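Local coordinates for protein glycosyl hydrolase (PDB 5NDX) that probably hydrolyses O-glycosidic bonds, as a family 39 glycoside hydrolase orthologous to human alpha-L-iduronidase, at residues Gly405-Ser410 with Val522-Asp527; Gly376-Lys381 with Pro399-Gly404; Glu31-Pro36 with His59-Leu64. The protein carries 2 engineered substitutions. All blocks are in the same frame, centred on the assembly; numbering follows the deposited sequence.

Interaction 1: residues Gly405-Ser410 with Val522-Asp527. Unlike the reference sequence in segment 405-410: Val407 (reference Leu).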
loop_
_atom_site.group_PDB
_atom_site.type_symbol
_atom_site.label_atom_id
_atom_site.label_comp_id
_atom_site.label_asym_id
_atom_site.label_seq_id
_atom_site.Cartn_x
_atom_site.Cartn_y
_atom_site.Cartn_z
ATOM N N GLY A 405 1.345 -17.356 18.344
ATOM C CA GLY A 405 1.864 -16.757 19.558
ATOM C C GLY A 405 2.787 -15.580 19.236
ATOM O O GLY A 405 3.346 -15.421 18.124
ATOM N N GLY A 406 2.995 -14.756 20.229
ATOM C CA GLY A 406 3.925 -13.641 20.040
ATOM C C GLY A 406 3.150 -12.426 19.606
ATOM O O GLY A 406 1.916 -12.509 19.449
ATOM N N VAL A 407 3.850 -11.290 19.499
ATOM C CA VAL A 407 3.178 -10.038 19.226
ATOM C C VAL A 407 3.861 -9.257 18.116
ATOM O O VAL A 407 5.044 -9.434 17.856
ATOM C CB VAL A 407 2.995 -9.181 20.499
ATOM C CG1 VAL A 407 2.223 -9.979 21.542
ATOM C CG2 VAL A 407 4.321 -8.703 21.067
ATOM N N SER A 408 3.063 -8.419 17.460
ATOM C CA SER A 408 3.523 -7.410 16.559
ATOM C C SER A 408 2.862 -6.131 16.999
ATOM O O SER A 408 1.618 -6.018 17.030
ATOM C CB SER A 408 3.130 -7.724 15.117
ATOM O OG SER A 408 3.608 -6.697 14.233
ATOM N N ILE A 409 3.697 -5.148 17.308
ATOM C CA ILE A 409 3.244 -3.864 17.826
ATOM C C ILE A 409 3.790 -2.715 16.972
ATOM O O ILE A 409 5.014 -2.622 16.779
ATOM C CB ILE A 409 3.746 -3.675 19.243
ATOM C CG1 ILE A 409 3.158 -4.733 20.176
ATOM C CG2 ILE A 409 3.403 -2.262 19.773
ATOM C CD1 ILE A 409 3.991 -4.934 21.406
ATOM N N SER A 410 2.901 -1.872 16.452
ATOM C CA SER A 410 3.299 -0.632 15.814
ATOM C C SER A 410 3.272 0.463 16.877
ATOM O O SER A 410 2.237 0.705 17.506
ATOM C CB SER A 410 2.381 -0.271 14.668
ATOM O OG SER A 410 2.463 -1.209 13.623
ATOM N N VAL A 522 7.677 -3.530 16.704
ATOM C CA VAL A 522 8.264 -4.455 17.653
ATOM C C VAL A 522 7.628 -5.848 17.384
ATOM O O VAL A 522 6.407 -6.012 17.484
ATOM C CB VAL A 522 7.937 -4.025 19.072
ATOM C CG1 VAL A 522 8.598 -4.975 20.081
ATOM C CG2 VAL A 522 8.359 -2.538 19.297
ATOM N N LEU A 523 8.458 -6.823 17.048
ATOM C CA LEU A 523 8.035 -8.184 16.830
ATOM C C LEU A 523 8.660 -9.000 17.924
ATOM O O LEU A 523 9.879 -8.898 18.151
ATOM C CB LEU A 523 8.531 -8.694 15.482
ATOM C CG LEU A 523 8.109 -7.864 14.258
ATOM C CD1 LEU A 523 8.806 -8.340 12.976
ATOM C CD2 LEU A 523 6.634 -7.914 14.086
ATOM N N VAL A 524 7.828 -9.739 18.648
ATOM C CA VAL A 524 8.293 -10.674 19.671
ATOM C C VAL A 524 7.754 -12.052 19.256
ATOM O O VAL A 524 6.541 -12.269 19.280
ATOM C CB VAL A 524 7.773 -10.313 21.039
ATOM C CG1 VAL A 524 8.293 -11.302 22.066
ATOM C CG2 VAL A 524 8.214 -8.895 21.441
ATOM N N VAL A 525 8.642 -12.939 18.806
ATOM C CA VAL A 525 8.192 -14.158 18.156
ATOM C C VAL A 525 8.743 -15.403 18.884
ATOM O O VAL A 525 9.863 -15.377 19.326
ATOM C CB VAL A 525 8.550 -14.195 16.671
ATOM C CG1 VAL A 525 7.896 -13.036 15.983
ATOM C CG2 VAL A 525 10.046 -14.154 16.418
ATOM N N PRO A 526 7.938 -16.480 19.008
ATOM C CA PRO A 526 8.405 -17.684 19.668
ATOM C C PRO A 526 9.334 -18.490 18.773
ATOM O O PRO A 526 9.430 -18.241 17.597
ATOM C CB PRO A 526 7.117 -18.458 19.955
ATOM C CG PRO A 526 6.216 -18.061 18.825
ATOM C CD PRO A 526 6.517 -16.581 18.629
ATOM N N ASP A 527 10.053 -19.423 19.369
ATOM C CA ASP A 527 10.944 -20.323 18.663
ATOM C C ASP A 527 10.121 -21.564 18.216
ATOM O O ASP A 527 9.657 -22.315 19.047
ATOM C CB ASP A 527 12.088 -20.724 19.598
ATOM C CG ASP A 527 13.082 -21.669 18.955
ATOM O OD1 ASP A 527 12.972 -21.991 17.774
ATOM O OD2 ASP A 527 13.993 -22.110 19.661
#
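Antiparallel pairing of strands 407-413 and 518-526 lies inside the large mixed beta-sheet of this enzyme and illustrates how such a pair can be tight along most of its length yet loosen at one end. In the tight part four backbone hydrogen bonds, all in their carbonyl planes, close two rings. Val407 N gives to Val524 O at 2.9 Å and Val524 N returns to Val407 O, while Ile409 and Val522 exchange the same two bonds, Val522 N reaching Ile409 O at 2.8 Å. Between these rings sits the non-hydrogen-bonded pair Ser408 and Leu523.

The face carrying Val407, Ile409, Val522 and Val524 is apolar; the first three touch strand 422-431, consistent with a beta-sandwich, and Val524 touches His438. Val407, a valine where the reference sequence has leucine, sets CG2 in the crowded position between its own N and carbonyl carbon, 3.8 Å from Val524 CB, so that the two valines stand alongside each other. On the Ser408 side, the hydroxyl is turned anti to the backbone N (chi1 -180°) and hydrogen-bonded to Gln521 and Thr374.

Gly406 is the last tight point: a beta carbon here would clash with Val524 O, which approaches Gly406 CA to 3.1 Å, and its backbone angles also call for glycine. Beyond it the contact is looser and partly exposed. Gly405 and Pro526 meet there without a backbone bond, Gly405 O resting 3.4 Å from Pro526 CD. Back in the buried part, the methyl Leu523 CD2 lies 3.3 Å from Ser408 OG.

Interaction 2: residues Gly376-Lys381 with Pro399-Gly404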
loop_
_atom_site.group_PDB
_atom_site.type_symbol
_atom_site.label_atom_id
_atom_site.label_comp_id
_atom_site.label_asym_id
_atom_site.label_seq_id
_atom_site.Cartn_x
_atom_site.Cartn_y
_atom_site.Cartn_z
ATOM N N GLY A 376 -0.607 -8.575 13.440
ATOM C CA GLY A 376 -1.366 -9.781 13.661
ATOM C C GLY A 376 -2.859 -9.641 13.490
ATOM O O GLY A 376 -3.322 -8.683 12.894
ATOM N N ASP A 377 -3.613 -10.615 14.023
ATOM C CA ASP A 377 -5.044 -10.711 13.709
ATOM C C ASP A 377 -5.915 -10.489 14.947
ATOM O O ASP A 377 -7.148 -10.609 14.881
ATOM C CB ASP A 377 -5.367 -12.047 13.057
ATOM C CG ASP A 377 -5.134 -13.246 14.025
ATOM O OD1 ASP A 377 -4.787 -13.087 15.245
ATOM O OD2 ASP A 377 -5.270 -14.374 13.525
ATOM N N THR A 378 -5.298 -10.148 16.071
ATOM C CA THR A 378 -6.055 -9.941 17.292
ATOM C C THR A 378 -5.473 -8.768 18.066
ATOM O O THR A 378 -4.267 -8.709 18.251
ATOM C CB THR A 378 -6.000 -11.230 18.165
ATOM O OG1 THR A 378 -6.402 -12.370 17.393
ATOM C CG2 THR A 378 -6.920 -11.124 19.268
ATOM N N VAL A 379 -6.311 -7.846 18.528
ATOM C CA VAL A 379 -5.853 -6.761 19.407
ATOM C C VAL A 379 -5.642 -7.286 20.824
ATOM O O VAL A 379 -6.464 -8.005 21.334
ATOM C CB VAL A 379 -6.827 -5.584 19.386
ATOM C CG1 VAL A 379 -6.388 -4.483 20.339
ATOM C CG2 VAL A 379 -6.955 -5.033 17.960
ATOM N N CYS A 380 -4.515 -6.957 21.427
ATOM C CA CYS A 380 -4.211 -7.287 22.844
ATOM C C CYS A 380 -4.482 -6.114 23.737
ATOM O O CYS A 380 -4.411 -4.967 23.306
ATOM C CB CYS A 380 -2.718 -7.444 23.082
ATOM S SG CYS A 380 -1.894 -8.569 22.058
ATOM N N LYS A 381 -4.667 -6.404 25.003
ATOM C CA LYS A 381 -4.867 -5.375 26.013
ATOM C C LYS A 381 -3.566 -4.597 26.228
ATOM O O LYS A 381 -2.477 -5.167 26.272
ATOM C CB LYS A 381 -5.319 -6.046 27.291
ATOM C CG LYS A 381 -5.479 -5.185 28.537
ATOM C CD LYS A 381 -5.425 -6.127 29.771
ATOM C CE LYS A 381 -4.994 -5.463 31.082
ATOM N NZ LYS A 381 -6.112 -4.609 31.595
ATOM N N PRO A 399 -1.420 -2.747 19.030
ATOM C CA PRO A 399 -0.842 -3.873 19.716
ATOM C C PRO A 399 -1.571 -5.130 19.337
ATOM O O PRO A 399 -2.761 -5.226 19.610
ATOM C CB PRO A 399 -1.054 -3.525 21.185
ATOM C CG PRO A 399 -2.333 -2.755 21.186
ATOM C CD PRO A 399 -2.540 -2.162 19.794
ATOM N N THR A 400 -0.890 -6.040 18.627
ATOM C CA THR A 400 -1.531 -7.232 18.089
ATOM C C THR A 400 -0.821 -8.511 18.507
ATOM O O THR A 400 0.385 -8.514 18.737
ATOM C CB THR A 400 -1.654 -7.223 16.555
ATOM O OG1 THR A 400 -0.355 -7.314 15.958
ATOM C CG2 THR A 400 -2.412 -6.004 16.074
ATOM N N ARG A 401 -1.598 -9.581 18.592
ATOM C CA ARG A 401 -1.087 -10.967 18.766
ATOM C C ARG A 401 -1.015 -11.633 17.401
ATOM O O ARG A 401 -1.925 -11.507 16.588
ATOM C CB ARG A 401 -2.003 -11.785 19.691
ATOM C CG ARG A 401 -1.456 -13.130 20.244
ATOM C CD ARG A 401 -2.587 -13.869 21.012
ATOM N NE ARG A 401 -3.646 -14.230 20.053
ATOM C CZ ARG A 401 -4.882 -14.703 20.318
ATOM N NH1 ARG A 401 -5.290 -14.893 21.570
ATOM N NH2 ARG A 401 -5.726 -14.977 19.268
ATOM N N LEU A 402 0.078 -12.319 17.167
ATOM C CA LEU A 402 0.295 -13.094 15.939
ATOM C C LEU A 402 -0.289 -14.537 16.060
ATOM O O LEU A 402 -0.252 -15.139 17.139
ATOM C CB LEU A 402 1.789 -13.197 15.653
ATOM C CG LEU A 402 2.500 -11.859 15.379
ATOM C CD1 LEU A 402 3.995 -12.000 15.549
ATOM C CD2 LEU A 402 2.169 -11.433 13.980
ATOM N N PRO A 403 -0.804 -15.081 14.966
ATOM C CA PRO A 403 -1.079 -16.536 14.926
ATOM C C PRO A 403 0.148 -17.312 15.292
ATOM O O PRO A 403 1.236 -17.019 14.783
ATOM C CB PRO A 403 -1.399 -16.812 13.449
ATOM C CG PRO A 403 -1.881 -15.480 12.901
ATOM C CD PRO A 403 -1.149 -14.409 13.698
ATOM N N GLY A 404 -0.002 -18.257 16.208
ATOM C CA GLY A 404 1.117 -19.063 16.613
ATOM C C GLY A 404 1.794 -18.510 17.851
ATOM O O GLY A 404 2.708 -19.135 18.351
#
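With chi1 at 67°, Thr400 holds OG1 between its backbone N and carbonyl carbon, and Arg401 runs extended until a bend at chi3 (65°) lays its guanidinium beside Thr378. The first torsion aims the Thr400 hydroxyl at the start of the other segment, where Gly376 N donates to OG1 at 2.8 Å. The same hydroxyl is hydrogen-bonded to Ser408 O on the next strand.

Strands 378-385 and 395-401, neighbours in the mixed sheet, cross obliquely, the N-to-C directions of the short paired segments 116° apart. Backbone bonds nevertheless join them: Arg401 N to Thr378 O at 2.8 Å, Cys380 N to Pro399 O at 3.1 Å and, just before the strand, Asp377 N to Arg401 O at 3.2 Å. Cys380 SG settles against the opposing backbone, 3.6 Å from Arg401 N.

At the outer end, Thr378 OG1 donates to Asp377 OD1 at 2.8 Å from above the carboxylate plane, while Thr378 CG2 lies 4.0 Å over one face of the Arg401 guanidinium, toward its rim.

The buried Thr400 hydroxyl is thus gripped by two bonds, whereas the carboxylate of Asp377 and the guanidinium of Arg401, beyond salt-bridge distance, would probably still attract each other weakly.

Interaction 3: residues Glu31-Pro36 with His59-Leu64. With 8U8 ((2~{R},3~{S},4~{S},5~{R},6~{S})-6-(4-methyl-2-oxidanylidene-chromen-7-yl)oxy-3,4,5-tris(oxidanyl)oxane-2-carboxylic acid), chain M.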
loop_
_atom_site.group_PDB
_atom_site.type_symbol
_atom_site.label_atom_id
_atom_site.label_comp_id
_atom_site.label_asym_id
_atom_site.label_seq_id
_atom_site.Cartn_x
_atom_site.Cartn_y
_atom_site.Cartn_z
ATOM N N GLU A 31 -2.308 3.254 -18.444
ATOM C CA GLU A 31 -1.194 3.017 -19.368
ATOM C C GLU A 31 0.135 2.813 -18.655
ATOM O O GLU A 31 1.005 2.117 -19.193
ATOM C CB GLU A 31 -1.029 4.191 -20.361
ATOM C CG GLU A 31 -2.065 4.228 -21.469
ATOM C CD GLU A 31 -3.407 4.840 -21.065
ATOM O OE1 GLU A 31 -3.562 5.301 -19.904
ATOM O OE2 GLU A 31 -4.331 4.854 -21.927
ATOM N N LEU A 32 0.318 3.385 -17.457
ATOM C CA LEU A 32 1.561 3.119 -16.698
ATOM C C LEU A 32 1.766 1.673 -16.439
ATOM O O LEU A 32 2.915 1.244 -16.345
ATOM C CB LEU A 32 1.619 3.887 -15.372
ATOM C CG LEU A 32 1.643 5.394 -15.495
ATOM C CD1 LEU A 32 1.713 5.977 -14.095
ATOM C CD2 LEU A 32 2.795 5.867 -16.366
ATOM N N LEU A 33 0.696 0.872 -16.397
ATOM C CA LEU A 33 0.866 -0.576 -16.183
ATOM C C LEU A 33 1.642 -1.263 -17.318
ATOM O O LEU A 33 2.185 -2.332 -17.132
ATOM C CB LEU A 33 -0.476 -1.280 -16.006
ATOM C CG LEU A 33 -1.199 -1.080 -14.696
ATOM C CD1 LEU A 33 -2.674 -1.436 -14.743
ATOM C CD2 LEU A 33 -0.532 -1.929 -13.613
ATOM N N LEU A 34 1.711 -0.642 -18.480
ATOM C CA LEU A 34 2.478 -1.191 -19.603
ATOM C C LEU A 34 3.933 -0.737 -19.599
ATOM O O LEU A 34 4.686 -1.243 -20.378
ATOM C CB LEU A 34 1.864 -0.760 -20.935
ATOM C CG LEU A 34 0.342 -0.987 -21.020
ATOM C CD1 LEU A 34 -0.227 -0.353 -22.292
ATOM C CD2 LEU A 34 -0.008 -2.459 -20.919
ATOM N N GLU A 35 4.326 0.194 -18.738
ATOM C CA GLU A 35 5.702 0.720 -18.733
ATOM C C GLU A 35 6.642 -0.146 -17.884
ATOM O O GLU A 35 6.240 -0.670 -16.861
ATOM C CB GLU A 35 5.722 2.131 -18.139
ATOM C CG GLU A 35 5.019 3.209 -18.959
ATOM C CD GLU A 35 5.542 3.309 -20.407
ATOM O OE1 GLU A 35 6.735 3.121 -20.694
ATOM O OE2 GLU A 35 4.725 3.544 -21.289
ATOM N N PRO A 36 7.921 -0.251 -18.269
ATOM C CA PRO A 36 8.841 -1.065 -17.447
ATOM C C PRO A 36 9.100 -0.559 -16.018
ATOM O O PRO A 36 9.370 -1.364 -15.118
ATOM C CB PRO A 36 10.133 -1.066 -18.264
ATOM C CG PRO A 36 10.011 0.149 -19.145
ATOM C CD PRO A 36 8.556 0.200 -19.513
ATOM N N HIS A 59 -6.917 4.064 -12.353
ATOM C CA HIS A 59 -7.914 4.830 -13.111
ATOM C C HIS A 59 -7.870 4.547 -14.610
ATOM O O HIS A 59 -6.787 4.394 -15.187
ATOM C CB HIS A 59 -7.686 6.352 -12.998
ATOM C CG HIS A 59 -8.095 6.976 -11.708
ATOM N ND1 HIS A 59 -8.905 6.351 -10.783
ATOM C CD2 HIS A 59 -7.874 8.231 -11.228
ATOM C CE1 HIS A 59 -9.134 7.170 -9.770
ATOM N NE2 HIS A 59 -8.508 8.313 -10.011
ATOM N N TYR A 60 -9.036 4.548 -15.231
ATOM C CA TYR A 60 -9.183 4.488 -16.705
ATOM C C TYR A 60 -8.701 3.176 -17.316
ATOM O O TYR A 60 -8.129 3.165 -18.403
ATOM C CB TYR A 60 -8.443 5.663 -17.361
ATOM C CG TYR A 60 -8.904 7.025 -16.903
ATOM C CD1 TYR A 60 -10.178 7.478 -17.252
ATOM C CD2 TYR A 60 -8.074 7.880 -16.187
ATOM C CE1 TYR A 60 -10.630 8.739 -16.894
ATOM C CE2 TYR A 60 -8.513 9.156 -15.810
ATOM C CZ TYR A 60 -9.803 9.566 -16.172
ATOM O OH TYR A 60 -10.312 10.784 -15.825
ATOM N N LEU A 61 -8.959 2.050 -16.643
ATOM C CA LEU A 61 -8.652 0.761 -17.247
ATOM C C LEU A 61 -9.318 0.611 -18.640
ATOM O O LEU A 61 -8.694 0.089 -19.548
ATOM C CB LEU A 61 -9.036 -0.402 -16.320
ATOM C CG LEU A 61 -8.029 -0.597 -15.169
ATOM C CD1 LEU A 61 -8.659 -1.454 -14.095
ATOM C CD2 LEU A 61 -6.728 -1.181 -15.683
ATOM N N TYR A 62 -10.542 1.100 -18.814
ATOM C CA TYR A 62 -11.217 0.946 -20.130
ATOM C C TYR A 62 -10.659 1.836 -21.269
ATOM O O TYR A 62 -10.915 1.538 -22.437
ATOM C CB TYR A 62 -12.725 1.129 -19.991
ATOM C CG TYR A 62 -13.483 -0.044 -19.362
ATOM C CD1 TYR A 62 -13.121 -1.369 -19.614
ATOM C CD2 TYR A 62 -14.579 0.183 -18.522
ATOM C CE1 TYR A 62 -13.844 -2.446 -19.097
ATOM C CE2 TYR A 62 -15.301 -0.879 -17.975
ATOM C CZ TYR A 62 -14.931 -2.199 -18.279
ATOM O OH TYR A 62 -15.647 -3.278 -17.813
ATOM N N ASN A 63 -9.853 2.863 -20.962
ATOM C CA ASN A 63 -9.089 3.567 -22.021
ATOM C C ASN A 63 -8.053 2.678 -22.656
ATOM O O ASN A 63 -7.561 3.014 -23.695
ATOM C CB ASN A 63 -8.405 4.845 -21.516
ATOM C CG ASN A 63 -9.401 5.953 -21.209
ATOM O OD1 ASN A 63 -10.583 5.867 -21.529
ATOM N ND2 ASN A 63 -8.923 6.988 -20.578
ATOM N N LEU A 64 -7.708 1.559 -22.026
ATOM C CA LEU A 64 -6.843 0.576 -22.643
ATOM C C LEU A 64 -7.541 -0.211 -23.773
ATOM O O LEU A 64 -6.863 -0.827 -24.579
ATOM C CB LEU A 64 -6.305 -0.420 -21.599
ATOM C CG LEU A 64 -5.396 0.205 -20.524
ATOM C CD1 LEU A 64 -4.882 -0.830 -19.542
ATOM C CD2 LEU A 64 -4.245 1.020 -21.144
HETATM C C15 8U8 M . -10.841 18.539 -9.409
HETATM C C13 8U8 M . -11.145 18.035 -8.125
HETATM C C14 8U8 M . -12.134 18.676 -7.373
HETATM C C16 8U8 M . -12.493 18.187 -6.114
HETATM O O9 8U8 M . -13.348 18.822 -5.499
HETATM O O8 8U8 M . -11.873 17.076 -5.574
HETATM C C11 8U8 M . -10.983 16.355 -6.330
HETATM C C10 8U8 M . -10.474 15.158 -5.814
HETATM C C12 8U8 M . -10.597 16.835 -7.612
HETATM C C7 8U8 M . -9.705 16.045 -8.362
HETATM C C8 8U8 M . -9.204 14.846 -7.844
HETATM C C9 8U8 M . -9.571 14.397 -6.564
HETATM O O2 8U8 M . -9.131 13.204 -6.025
HETATM C C5 8U8 M . -7.861 12.539 -6.396
HETATM O O1 8U8 M . -6.806 13.512 -6.366
HETATM C C1 8U8 M . -5.618 13.205 -6.988
HETATM C C6 8U8 M . -4.661 13.752 -6.092
HETATM O O7 8U8 M . -3.588 14.080 -6.585
HETATM O O6 8U8 M . -4.991 13.815 -4.921
HETATM C C2 8U8 M . -5.253 11.694 -7.109
HETATM O O5 8U8 M . -4.784 11.225 -5.827
HETATM C C3 8U8 M . -6.438 10.799 -7.680
HETATM O O4 8U8 M . -6.099 10.318 -8.934
HETATM C C4 8U8 M . -7.783 11.591 -7.740
HETATM O O3 8U8 M . -8.885 10.615 -7.944
#
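Side-chain packing carries the meeting between Glu31-Pro36 and His59-Leu64, two loop segments containing short 3-10 turns. Bent at chi2 (81°), Glu31 slides past Leu64 in the opposite direction, its CG and its carboxylate end both 3.9 Å from Leu64 CD2. The apolar pairs are leucines: Leu33 CD1 crosses Leu61 CD2 obliquely at 4.2 Å, and Leu34 CD1 reaches Leu64 CD2 at 4.4 Å. Helix 76-87 lies against this cluster, with Ala81 touching both Leu33 and Leu64.

Hydrogen bonds work within each segment: Leu34 N to Glu31 O and Leu64 N to Leu61 O close their turns. Asn63 OD1 is held by the backbone N of Asn99.

A separate bond is made to the ligand. His59 NE2 donates to O3 of the bound 8U8 sugar at 3.1 Å, nearly straight (167°), with O3 in the plane of the ring, while ND1 is hydrogen-bonded to Glu95, which fixes the ring's rotation and may favour its protonation. An alanine here would remove the imidazole and would probably weaken the hold on the sugar and leave Glu95 without this partner.

Loops after adjacent strands 24-27 and 55-58, packed together beside a ligand-binding residue, are characteristic of the C-terminal mouth of a TIM barrel.

How the interactions relate
Interactions 1 and 2 belong to one beta-sheet: strands 518-526, 407-413, 395-401 and 378-385 run side by side in it, and the two contacts touch through the middle two, where Val407 CB packs 3.2 Å from Thr400 O. Both are mainly buried and rest on backbone bonds, but interaction 1 is the more regular and apolar, whereas interaction 2 crosses obliquely and ends in charged side chains at the surface. Interaction 3 stands on the opposite side of the chain's centre, its centre about 40 Å from that of interaction 1. Partly buried, it joins barrel loops by side-chain packing instead of strand pairing, and of the three it alone holds a residue bonded to the ligand.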